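Local structure of 1-Cys peroxiredoxin (Vibrio vulnificus MO6-24/O, 5K2I) at residues Q6-A11 with M127-G132; E28-K33 with V68-S73; C48-L53 with V147-T152; V74-A79 with G100-T105. The protein probably reduces hydrogen peroxide, and is implicated in scavenging nitric oxide, as a thioredoxin-fold enzyme of the 1-Cys peroxiredoxin class. All blocks are in the same frame, centred on the assembly; numbering follows the deposited sequence.

In the fold
From the N terminus, 6-11 runs ahead of strand 12-17 and meets 127-132, at the end of strand 120-130, so interaction 1 closes a loop spanning most of the chain. Within it, interaction 2 brings 28-33, at the end of helix 26-29, against the start of strand 70-75, and interaction 4 joins the far end of that strand to the start of helix 103-108. Interaction 3 ties 48-53, ahead of helix 53-65, to the start of helix 150-156; it crosses interactions 1 and 2 in sequence and has interaction 4 within its span. Interactions 1 and 2 touch, with L8 against F30, while L8 and A11 also reach F104 of interaction 4.

Interaction 1: residues Q6-A11 with M127-G132; sequences QTLPNA and MIIDNG
A straight backbone hydrogen bond ties L8, in the N-terminal loop, to the hairpin turn between strands 120-130 and 133-139. L8 N donates to G132 O at 2.9 Å, with an N-H...O angle of 169°, and the donor lies almost on the C=O axis (176°). The same oxygen receives a CA-H...O contact from T7, whose CA is 3.4 Å from G132 O. G132 has backbone angles that would press a side chain against the preceding carbonyl, so glycine suits this place in the turn.

Around this polar point the side chains close in. T7 CG2, anti to the backbone N, comes to 3.6 Å from G132 O, and the CB and CG of L8 lie alongside that oxygen too, so carbon atoms of T7 and L8 flank the carbonyl oxygen.

The apolar part rests on L8. Its CG is anti to the carbonyl carbon (chi1 -73°), which points the branch at the strand, and the two methyls then part to different partners. The L8 and I129 side chains cross at about a right angle, L8 CD1 meeting I129 CD1 at 3.9 Å, with I129 CG2 close beside it. CD2 instead meets M127 tip to tip, 4.0 Å from M127 SD, because the methionine chain is extended beyond CG and delivers its sulfur and CE to the leucine.

L8 is buried more widely: it also packs on V26 and L27 of helix 26-29, L108 of helix 103-108 and V134 of strand 133-139, to which Q6 is backbone-bonded, so the loop lies across two helices and the hairpin.

Interaction 2: residues E28-K33 with V68-S73; sequences ELFAGK and VDLIAS
F30 and L70 form the apolar half of this contact. F30 holds its CG anti to the carbonyl carbon (chi1 -61°), so the ring swings in toward strand 70-75. L70 has CG anti to the backbone N (chi1 -179°), which, with the chi2 turn, brings CD2 to the phenylalanine. The two side chains cross at about a right angle: L70 CD2 comes to 3.8 Å from F30 CE1 and nearly as close to F30 CD1.

F30 opens a type II turn that ends at K33, with G32 at the position of positive phi. The turn sets K33 beside D69, where the side chains cross obliquely. K33 CB lies 4.0 Å from D69 CB, and the lysine chain then runs on extended before bending at chi4 (-84°), with its CD passing near L70. D69 keeps CG anti to its own carbonyl carbon, and its OD2 sits 3.4 Å from K33 CA while accepting a hydrogen bond from the backbone N of K34, the first residue of strand 34-40.

No hydrogen bond spans the two segments. The opposite charges stay apart, K33 NZ being 6.3 Å from D69 OD1, so any electrostatic attraction is probably modest; the contact relies on methyl-to-ring packing and on the aliphatic part of the lysine, while one carboxylate oxygen of the aspartate, OD2, is engaged by the backbone N of K34.

Interaction 3: residues C48-L53 with V147-T152; sequences CSEAHL and VSNAET
E50 O is gripped by two hydrogen bonds: A150 N donates to E50 O at 3.1 Å in a nearly straight line (168°), in the carbonyl plane, and water 1 donates to it as well. The oxygen thereby takes up an N-H at the start of helix 150-156, whose N terminus is organised as a capping box. N149, the N-cap, accepts from T152 N through OD1 at 2.9 Å, while N149 N donates to T152 OG1 at 2.9 Å. Water 1 also accepts from E151 N, linking the next amide of the helix to E50 O.

The E50 side chain makes a second tie. Its CG occupies the crowded place between backbone N and carbonyl carbon (chi1 67°), from which the extended chain runs over N149 CB. N149 CG takes the corresponding crowded place, and ND2 donates to E50 OE1 at 2.9 Å. This donor lies above the carboxylate plane, though OE1 is in the amide plane; the two planes are turned 41° from each other.

E50 belongs to the 3-10 segment that follows C48, the only cysteine of the sequence and so presumably the peroxidatic residue of this 1-Cys enzyme. C48 SG is in a disulfide with C48 of the second subunit, as fits the oxidised form. Next to the helix cap, the methyl of A51 rests 3.9 Å from S148 O.

Interaction 4: residues V74-A79 with G100-T105; sequences VSVNDA and GDASFT
The F104 ring packs beside V74 and is lined by L13, L37 and Y125. Among the other flat groups are the amide of N77 and the carboxylate of D101; D101 is held from within its segment, N77 also by A43 N. S75 OG donates to N77 OD1 at 2.7 Å, lying in the carbonyl plane. D101 OD1 takes two donors from different directions: S103 N approaches from above the carboxylate plane, 54° out of it, at 3.0 Å, making an Asx turn, whereas S103 OG donates to the syn lone pair of D101 OD1 at 2.8 Å. These bonds fix the carboxylate against the start of helix 103-108.

Across the contact V76 does most of the work. With CG1 anti to the backbone N (chi1 -177°), both its methyls rest against the A102 methyl: V76 CG1 is 3.8 Å from A102 CB and CG2 scarcely farther. V76 CG2 also lies 3.6 Å from T105 OG1, a hydroxyl that is hydrogen-bonded to D99 OD2.

Strands 70-75 and 95-98 run parallel and are joined by helix 79-88, a beta-alpha-beta crossover of the thioredoxin-type fold, and the contact lies where the chain leaves their C-terminal ends. V76 is the centre of an inverse gamma turn that carries the chain off the strand, and it also touches R121 of strand 120-130.

Beyond it the backbones meet directly. G100 CA makes a CA-H...O contact with N77 O at 3.4 Å, bent to 122° at the hydrogen. Next to this point, D78 stands at the N-cap of helix 79-88, with OD1 accepting from V81 N.

Interaction 1: residues Q6-A11 with M127-G132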
loop_
_atom_site.group_PDB
_atom_site.type_symbol
_atom_site.label_atom_id
_atom_site.label_comp_id
_atom_site.label_asym_id
_atom_site.label_seq_id
_atom_site.Cartn_x
_atom_site.Cartn_y
_atom_site.Cartn_z
ATOM N N GLN A 6 -0.116 25.597 -12.040
ATOM C CA GLN A 6 1.199 26.142 -11.725
ATOM C C GLN A 6 2.261 25.505 -12.602
ATOM O O GLN A 6 2.176 24.326 -12.952
ATOM C CB GLN A 6 1.571 25.922 -10.255
ATOM C CG GLN A 6 0.667 26.629 -9.245
ATOM C CD GLN A 6 1.289 26.700 -7.860
ATOM O OE1 GLN A 6 1.397 25.695 -7.159
ATOM N NE2 GLN A 6 1.730 27.893 -7.469
ATOM N N THR A 7 3.265 26.288 -12.961
ATOM C CA THR A 7 4.439 25.762 -13.619
ATOM C C THR A 7 5.223 24.895 -12.624
ATOM O O THR A 7 5.280 25.217 -11.436
ATOM C CB THR A 7 5.290 26.926 -14.158
ATOM O OG1 THR A 7 4.490 27.716 -15.052
ATOM C CG2 THR A 7 6.520 26.433 -14.879
ATOM N N LEU A 8 5.821 23.802 -13.096
ATOM C CA LEU A 8 6.700 23.004 -12.256
ATOM C C LEU A 8 7.779 23.872 -11.625
ATOM O O LEU A 8 8.195 24.879 -12.222
ATOM C CB LEU A 8 7.384 21.906 -13.069
ATOM C CG LEU A 8 6.570 20.710 -13.523
ATOM C CD1 LEU A 8 7.427 19.860 -14.474
ATOM C CD2 LEU A 8 6.113 19.898 -12.330
ATOM N N PRO A 9 8.281 23.466 -10.450
ATOM C CA PRO A 9 9.469 24.133 -9.913
ATOM C C PRO A 9 10.569 24.186 -10.966
ATOM O O PRO A 9 10.764 23.219 -11.702
ATOM C CB PRO A 9 9.888 23.238 -8.743
ATOM C CG PRO A 9 8.664 22.476 -8.372
ATOM C CD PRO A 9 7.836 22.345 -9.610
ATOM N N ASN A 10 11.261 25.314 -11.052
ATOM C CA ASN A 10 12.350 25.459 -12.000
ATOM C C ASN A 10 13.574 24.766 -11.444
ATOM O O ASN A 10 14.479 25.407 -10.909
ATOM C CB ASN A 10 12.611 26.936 -12.269
ATOM C CG ASN A 10 13.732 27.162 -13.240
ATOM O OD1 ASN A 10 14.058 26.301 -14.059
ATOM N ND2 ASN A 10 14.328 28.351 -13.174
ATOM N N ALA A 11 13.554 23.438 -11.525
ATOM C CA ALA A 11 14.555 22.584 -10.898
ATOM C C ALA A 11 15.102 21.609 -11.922
ATOM O O ALA A 11 14.690 21.627 -13.083
ATOM C CB ALA A 11 13.937 21.837 -9.713
ATOM N N MET A 127 1.257 12.910 -12.924
ATOM C CA MET A 127 0.923 14.200 -13.503
ATOM C C MET A 127 0.792 14.136 -15.011
ATOM O O MET A 127 1.508 13.366 -15.677
ATOM C CB MET A 127 2.016 15.227 -13.223
ATOM C CG MET A 127 2.223 15.665 -11.835
ATOM S SD MET A 127 3.669 16.752 -11.913
ATOM C CE MET A 127 3.675 17.304 -10.216
ATOM N N ILE A 128 -0.081 14.984 -15.543
ATOM C CA ILE A 128 0.013 15.405 -16.935
ATOM C C ILE A 128 0.525 16.841 -16.928
ATOM O O ILE A 128 -0.036 17.701 -16.246
ATOM C CB ILE A 128 -1.338 15.328 -17.662
ATOM C CG1 ILE A 128 -1.874 13.892 -17.643
ATOM C CG2 ILE A 128 -1.218 15.852 -19.106
ATOM C CD1 ILE A 128 -3.335 13.767 -18.068
ATOM N N ILE A 129 1.591 17.083 -17.675
ATOM C CA ILE A 129 2.264 18.376 -17.706
ATOM C C ILE A 129 2.263 18.894 -19.136
ATOM O O ILE A 129 2.754 18.222 -20.036
ATOM C CB ILE A 129 3.711 18.267 -17.198
ATOM C CG1 ILE A 129 3.733 17.490 -15.878
ATOM C CG2 ILE A 129 4.328 19.650 -17.036
ATOM C CD1 ILE A 129 5.070 16.904 -15.541
ATOM N N ASP A 130 1.710 20.081 -19.344
ATOM C CA ASP A 130 1.635 20.671 -20.676
ATOM C C ASP A 130 2.533 21.885 -20.744
ATOM O O ASP A 130 2.275 22.885 -20.080
ATOM C CB ASP A 130 0.196 21.049 -21.017
ATOM C CG ASP A 130 -0.684 19.832 -21.262
ATOM O OD1 ASP A 130 -0.477 19.153 -22.292
ATOM O OD2 ASP A 130 -1.585 19.547 -20.441
ATOM N N ASN A 131 3.588 21.783 -21.541
ATOM C CA ASN A 131 4.585 22.852 -21.633
ATOM C C ASN A 131 5.033 23.310 -20.237
ATOM O O ASN A 131 5.105 24.506 -19.951
ATOM C CB ASN A 131 4.028 24.046 -22.424
ATOM C CG ASN A 131 5.086 25.102 -22.730
ATOM O OD1 ASN A 131 6.216 24.795 -23.122
ATOM N ND2 ASN A 131 4.716 26.360 -22.544
ATOM N N GLY A 132 5.293 22.352 -19.357
ATOM C CA GLY A 132 5.797 22.686 -18.034
ATOM C C GLY A 132 4.750 23.060 -17.000
ATOM O O GLY A 132 5.101 23.234 -15.840
#

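Interaction 2: residues E28-K33 with V68-S73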
loop_
_atom_site.group_PDB
_atom_site.type_symbol
_atom_site.label_atom_id
_atom_site.label_comp_id
_atom_site.label_asym_id
_atom_site.label_seq_id
_atom_site.Cartn_x
_atom_site.Cartn_y
_atom_site.Cartn_z
ATOM N N GLU A 28 12.982 22.955 -19.343
ATOM C CA GLU A 28 13.531 22.822 -20.685
ATOM C C GLU A 28 13.183 21.446 -21.262
ATOM O O GLU A 28 12.732 21.331 -22.399
ATOM C CB GLU A 28 15.052 23.044 -20.661
ATOM C CG GLU A 28 15.461 24.486 -20.361
ATOM C CD GLU A 28 16.957 24.723 -20.532
ATOM O OE1 GLU A 28 17.721 23.739 -20.635
ATOM O OE2 GLU A 28 17.368 25.905 -20.550
ATOM N N LEU A 29 13.385 20.409 -20.462
ATOM C CA LEU A 29 13.095 19.038 -20.873
ATOM C C LEU A 29 11.641 18.847 -21.314
ATOM O O LEU A 29 11.368 18.139 -22.290
ATOM C CB LEU A 29 13.424 18.087 -19.723
ATOM C CG LEU A 29 13.311 16.574 -19.957
ATOM C CD1 LEU A 29 14.326 16.102 -20.977
ATOM C CD2 LEU A 29 13.503 15.832 -18.653
ATOM N N PHE A 30 10.721 19.486 -20.598
ATOM C CA PHE A 30 9.291 19.296 -20.832
ATOM C C PHE A 30 8.650 20.426 -21.655
ATOM O O PHE A 30 7.446 20.400 -21.931
ATOM C CB PHE A 30 8.554 19.154 -19.487
ATOM C CG PHE A 30 9.000 17.973 -18.639
ATOM C CD1 PHE A 30 9.673 16.889 -19.188
ATOM C CD2 PHE A 30 8.710 17.952 -17.280
ATOM C CE1 PHE A 30 10.060 15.812 -18.395
ATOM C CE2 PHE A 30 9.100 16.872 -16.474
ATOM C CZ PHE A 30 9.781 15.803 -17.036
ATOM N N ALA A 31 9.454 21.396 -22.080
ATOM C CA ALA A 31 8.939 22.513 -22.871
ATOM C C ALA A 31 8.334 22.026 -24.185
ATOM O O ALA A 31 8.928 21.175 -24.861
ATOM C CB ALA A 31 10.047 23.525 -23.148
ATOM N N GLY A 32 7.172 22.571 -24.537
ATOM C CA GLY A 32 6.543 22.272 -25.816
ATOM C C GLY A 32 6.000 20.867 -25.941
ATOM O O GLY A 32 5.678 20.422 -27.038
ATOM N N LYS A 33 5.878 20.170 -24.818
ATOM C CA LYS A 33 5.441 18.777 -24.818
ATOM C C LYS A 33 4.300 18.545 -23.851
ATOM O O LYS A 33 4.156 19.264 -22.852
ATOM C CB LYS A 33 6.593 17.836 -24.437
ATOM C CG LYS A 33 7.766 17.802 -25.406
ATOM C CD LYS A 33 8.903 16.988 -24.819
ATOM C CE LYS A 33 10.212 17.246 -25.537
ATOM N NZ LYS A 33 10.336 16.413 -26.748
ATOM N N VAL A 68 0.408 12.167 -25.838
ATOM C CA VAL A 68 1.529 12.284 -24.911
ATOM C C VAL A 68 2.845 12.171 -25.673
ATOM O O VAL A 68 3.035 11.236 -26.454
ATOM C CB VAL A 68 1.438 11.214 -23.797
ATOM C CG1 VAL A 68 2.690 11.217 -22.925
ATOM C CG2 VAL A 68 0.193 11.454 -22.947
ATOM N N ASP A 69 3.749 13.125 -25.468
ATOM C CA ASP A 69 5.024 13.134 -26.176
ATOM C C ASP A 69 6.102 12.373 -25.439
ATOM O O ASP A 69 7.042 11.853 -26.036
ATOM C CB ASP A 69 5.505 14.568 -26.388
ATOM C CG ASP A 69 4.558 15.378 -27.242
ATOM O OD1 ASP A 69 4.387 15.020 -28.427
ATOM O OD2 ASP A 69 3.982 16.372 -26.743
ATOM N N LEU A 70 5.972 12.331 -24.121
ATOM C CA LEU A 70 7.031 11.834 -23.269
ATOM C C LEU A 70 6.418 11.270 -22.005
ATOM O O LEU A 70 5.561 11.913 -21.405
ATOM C CB LEU A 70 8.006 12.959 -22.932
ATOM C CG LEU A 70 9.200 12.629 -22.059
ATOM C CD1 LEU A 70 10.108 11.647 -22.785
ATOM C CD2 LEU A 70 9.945 13.925 -21.721
ATOM N N ILE A 71 6.832 10.063 -21.629
ATOM C CA ILE A 71 6.457 9.453 -20.355
ATOM C C ILE A 71 7.712 9.316 -19.527
ATOM O O ILE A 71 8.695 8.767 -20.009
ATOM C CB ILE A 71 5.830 8.062 -20.537
ATOM C CG1 ILE A 71 4.660 8.123 -21.519
ATOM C CG2 ILE A 71 5.404 7.477 -19.182
ATOM C CD1 ILE A 71 4.151 6.752 -21.939
ATOM N N ALA A 72 7.686 9.802 -18.289
ATOM C CA ALA A 72 8.868 9.815 -17.456
ATOM C C ALA A 72 8.566 9.292 -16.060
ATOM O O ALA A 72 7.491 9.524 -15.505
ATOM C CB ALA A 72 9.457 11.225 -17.371
ATOM N N SER A 73 9.540 8.570 -15.528
ATOM C CA SER A 73 9.520 8.010 -14.192
ATOM C C SER A 73 10.502 8.782 -13.326
ATOM O O SER A 73 11.663 8.926 -13.705
ATOM C CB SER A 73 9.899 6.526 -14.257
ATOM O OG SER A 73 10.124 5.981 -12.975
#

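Interaction 3: residues C48-L53 with V147-T152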
loop_
_atom_site.group_PDB
_atom_site.type_symbol
_atom_site.label_atom_id
_atom_site.label_comp_id
_atom_site.label_asym_id
_atom_site.label_seq_id
_atom_site.Cartn_x
_atom_site.Cartn_y
_atom_site.Cartn_z
ATOM N N CYS A 48 1.623 -1.179 -6.590
ATOM C CA CYS A 48 0.645 -1.807 -7.480
ATOM C C CYS A 48 1.096 -1.594 -8.903
ATOM O O CYS A 48 1.356 -0.465 -9.299
ATOM C CB CYS A 48 -0.752 -1.219 -7.291
ATOM S SG CYS A 48 -1.387 -1.341 -5.613
ATOM N N SER A 49 1.223 -2.669 -9.669
ATOM C CA SER A 49 1.870 -2.550 -10.976
ATOM C C SER A 49 1.215 -1.508 -11.868
ATOM O O SER A 49 1.902 -0.750 -12.560
ATOM C CB SER A 49 1.885 -3.898 -11.686
ATOM O OG SER A 49 2.618 -4.822 -10.911
ATOM N N GLU A 50 -0.113 -1.455 -11.817
ATOM C CA GLU A 50 -0.894 -0.527 -12.618
ATOM C C GLU A 50 -0.553 0.938 -12.346
ATOM O O GLU A 50 -0.889 1.808 -13.151
ATOM C CB GLU A 50 -2.387 -0.756 -12.358
ATOM C CG GLU A 50 -2.795 -0.370 -10.940
ATOM C CD GLU A 50 -4.128 -0.954 -10.514
ATOM O OE1 GLU A 50 -5.107 -0.179 -10.427
ATOM O OE2 GLU A 50 -4.190 -2.180 -10.244
ATOM N N ALA A 51 0.100 1.211 -11.217
ATOM C CA ALA A 51 0.326 2.596 -10.798
ATOM C C ALA A 51 1.779 3.042 -10.950
ATOM O O ALA A 51 2.104 4.201 -10.659
ATOM C CB ALA A 51 -0.132 2.788 -9.360
ATOM N N HIS A 52 2.661 2.148 -11.392
ATOM C CA HIS A 52 4.022 2.592 -11.679
ATOM C C HIS A 52 4.564 1.930 -12.946
ATOM O O HIS A 52 3.820 1.737 -13.903
ATOM C CB HIS A 52 4.938 2.383 -10.457
ATOM C CG HIS A 52 5.303 0.958 -10.182
ATOM N ND1 HIS A 52 6.610 0.528 -10.096
ATOM C CD2 HIS A 52 4.532 -0.137 -9.978
ATOM C CE1 HIS A 52 6.628 -0.769 -9.847
ATOM N NE2 HIS A 52 5.381 -1.198 -9.780
ATOM N N LEU A 53 5.855 1.636 -12.980
ATOM C CA LEU A 53 6.521 1.310 -14.235
ATOM C C LEU A 53 5.776 0.277 -15.118
ATOM O O LEU A 53 5.521 0.562 -16.290
ATOM C CB LEU A 53 7.956 0.855 -13.942
ATOM C CG LEU A 53 9.052 1.108 -14.978
ATOM C CD1 LEU A 53 8.876 2.422 -15.730
ATOM C CD2 LEU A 53 10.399 1.067 -14.286
ATOM N N VAL A 147 -7.396 4.611 -5.381
ATOM C CA VAL A 147 -6.579 3.700 -6.175
ATOM C C VAL A 147 -6.391 4.168 -7.619
ATOM O O VAL A 147 -6.757 3.465 -8.566
ATOM C CB VAL A 147 -7.190 2.284 -6.199
ATOM C CG1 VAL A 147 -6.139 1.278 -6.607
ATOM C CG2 VAL A 147 -7.755 1.918 -4.847
ATOM N N SER A 148 -5.818 5.353 -7.792
ATOM C CA SER A 148 -5.576 5.878 -9.127
ATOM C C SER A 148 -4.394 5.145 -9.758
ATOM O O SER A 148 -3.620 4.485 -9.060
ATOM C CB SER A 148 -5.320 7.382 -9.072
ATOM O OG SER A 148 -4.513 7.693 -7.948
ATOM N N ASN A 149 -4.257 5.265 -11.076
ATOM C CA ASN A 149 -3.277 4.482 -11.824
ATOM C C ASN A 149 -3.005 5.089 -13.201
ATOM O O ASN A 149 -3.443 6.204 -13.495
ATOM C CB ASN A 149 -3.792 3.049 -11.955
ATOM C CG ASN A 149 -5.224 2.997 -12.484
ATOM O OD1 ASN A 149 -5.623 3.826 -13.300
ATOM N ND2 ASN A 149 -6.006 2.026 -12.008
ATOM N N ALA A 150 -2.302 4.359 -14.062
ATOM C CA ALA A 150 -2.035 4.869 -15.406
ATOM C C ALA A 150 -3.336 5.050 -16.192
ATOM O O ALA A 150 -3.453 5.976 -16.987
ATOM C CB ALA A 150 -1.079 3.943 -16.153
ATOM N N GLU A 151 -4.325 4.185 -15.951
ATOM C CA GLU A 151 -5.628 4.331 -16.608
ATOM C C GLU A 151 -6.315 5.637 -16.229
ATOM O O GLU A 151 -7.027 6.219 -17.047
ATOM C CB GLU A 151 -6.564 3.163 -16.271
ATOM C CG GLU A 151 -6.216 1.851 -16.950
ATOM C CD GLU A 151 -6.626 1.773 -18.422
ATOM O OE1 GLU A 151 -7.328 2.679 -18.932
ATOM O OE2 GLU A 151 -6.243 0.779 -19.074
ATOM N N THR A 152 -6.122 6.083 -14.990
ATOM C CA THR A 152 -6.680 7.358 -14.548
ATOM C C THR A 152 -6.114 8.481 -15.405
ATOM O O THR A 152 -6.838 9.384 -15.818
ATOM C CB THR A 152 -6.373 7.648 -13.073
ATOM O OG1 THR A 152 -6.552 6.454 -12.304
ATOM C CG2 THR A 152 -7.291 8.746 -12.535
HETATM O O HOH W 1 -3.479 1.463 -14.877
#

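Interaction 4: residues V74-A79 with G100-T105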
loop_
_atom_site.group_PDB
_atom_site.type_symbol
_atom_site.label_atom_id
_atom_site.label_comp_id
_atom_site.label_asym_id
_atom_site.label_seq_id
_atom_site.Cartn_x
_atom_site.Cartn_y
_atom_site.Cartn_z
ATOM N N VAL A 74 10.046 9.290 -12.182
ATOM C CA VAL A 74 10.941 9.951 -11.243
ATOM C C VAL A 74 10.889 9.287 -9.862
ATOM O O VAL A 74 9.871 8.712 -9.452
ATOM C CB VAL A 74 10.610 11.470 -11.128
ATOM C CG1 VAL A 74 9.211 11.707 -10.534
ATOM C CG2 VAL A 74 11.679 12.226 -10.328
ATOM N N SER A 75 12.013 9.344 -9.157
ATOM C CA SER A 75 12.116 8.824 -7.802
ATOM C C SER A 75 13.259 9.538 -7.089
ATOM O O SER A 75 14.174 10.070 -7.735
ATOM C CB SER A 75 12.350 7.306 -7.814
ATOM O OG SER A 75 12.273 6.789 -6.492
ATOM N N VAL A 76 13.201 9.549 -5.764
ATOM C CA VAL A 76 14.335 9.969 -4.953
ATOM C C VAL A 76 15.285 8.776 -4.895
ATOM O O VAL A 76 15.238 7.937 -3.984
ATOM C CB VAL A 76 13.911 10.439 -3.548
ATOM C CG1 VAL A 76 15.133 10.926 -2.782
ATOM C CG2 VAL A 76 12.878 11.557 -3.662
ATOM N N ASN A 77 16.090 8.704 -5.948
ATOM C CA ASN A 77 17.153 7.726 -6.160
ATOM C C ASN A 77 18.197 8.433 -6.999
ATOM O O ASN A 77 17.886 9.439 -7.643
ATOM C CB ASN A 77 16.682 6.480 -6.919
ATOM C CG ASN A 77 15.858 5.533 -6.062
ATOM O OD1 ASN A 77 14.629 5.513 -6.159
ATOM N ND2 ASN A 77 16.524 4.727 -5.245
ATOM N N ASP A 78 19.408 7.897 -7.038
ATOM C CA ASP A 78 20.416 8.449 -7.939
ATOM C C ASP A 78 20.256 7.891 -9.345
ATOM O O ASP A 78 19.534 6.908 -9.570
ATOM C CB ASP A 78 21.817 8.157 -7.427
ATOM C CG ASP A 78 22.084 6.684 -7.348
ATOM O OD1 ASP A 78 22.401 6.110 -8.417
ATOM O OD2 ASP A 78 21.954 6.115 -6.239
ATOM N N ALA A 79 20.944 8.527 -10.289
ATOM C CA ALA A 79 20.800 8.195 -11.691
ATOM C C ALA A 79 21.307 6.797 -12.051
ATOM O O ALA A 79 20.814 6.210 -13.012
ATOM C CB ALA A 79 21.513 9.263 -12.543
ATOM N N GLY A 100 18.039 12.763 -6.749
ATOM C CA GLY A 100 18.837 12.086 -5.739
ATOM C C GLY A 100 18.882 12.694 -4.353
ATOM O O GLY A 100 19.085 11.982 -3.364
ATOM N N ASP A 101 18.720 14.009 -4.282
ATOM C CA ASP A 101 18.733 14.712 -3.006
ATOM C C ASP A 101 17.333 15.170 -2.597
ATOM O O ASP A 101 17.197 15.947 -1.655
ATOM C CB ASP A 101 19.687 15.917 -3.068
ATOM C CG ASP A 101 19.243 16.988 -4.063
ATOM O OD1 ASP A 101 18.234 16.791 -4.784
ATOM O OD2 ASP A 101 19.941 18.030 -4.153
ATOM N N ALA A 102 16.312 14.693 -3.316
ATOM C CA ALA A 102 14.892 14.986 -3.042
ATOM C C ALA A 102 14.526 16.455 -3.233
ATOM O O ALA A 102 13.459 16.870 -2.804
ATOM C CB ALA A 102 14.500 14.533 -1.615
ATOM N N SER A 103 15.383 17.231 -3.894
ATOM C CA SER A 103 15.115 18.661 -4.030
ATOM C C SER A 103 13.891 18.949 -4.896
ATOM O O SER A 103 13.116 19.837 -4.572
ATOM C CB SER A 103 16.340 19.390 -4.589
ATOM O OG SER A 103 16.725 18.859 -5.842
ATOM N N PHE A 104 13.698 18.206 -5.983
ATOM C CA PHE A 104 12.533 18.408 -6.842
ATOM C C PHE A 104 11.260 18.013 -6.084
ATOM O O PHE A 104 10.260 18.740 -6.087
ATOM C CB PHE A 104 12.699 17.600 -8.143
ATOM C CG PHE A 104 11.485 17.584 -9.045
ATOM C CD1 PHE A 104 11.185 18.652 -9.874
ATOM C CD2 PHE A 104 10.671 16.464 -9.096
ATOM C CE1 PHE A 104 10.067 18.598 -10.721
ATOM C CE2 PHE A 104 9.570 16.403 -9.938
ATOM C CZ PHE A 104 9.268 17.472 -10.747
ATOM N N THR A 105 11.335 16.880 -5.395
ATOM C CA THR A 105 10.202 16.340 -4.651
ATOM C C THR A 105 9.776 17.280 -3.534
ATOM O O THR A 105 8.577 17.522 -3.337
ATOM C CB THR A 105 10.565 14.951 -4.097
ATOM O OG1 THR A 105 10.893 14.084 -5.192
ATOM C CG2 THR A 105 9.430 14.350 -3.312
#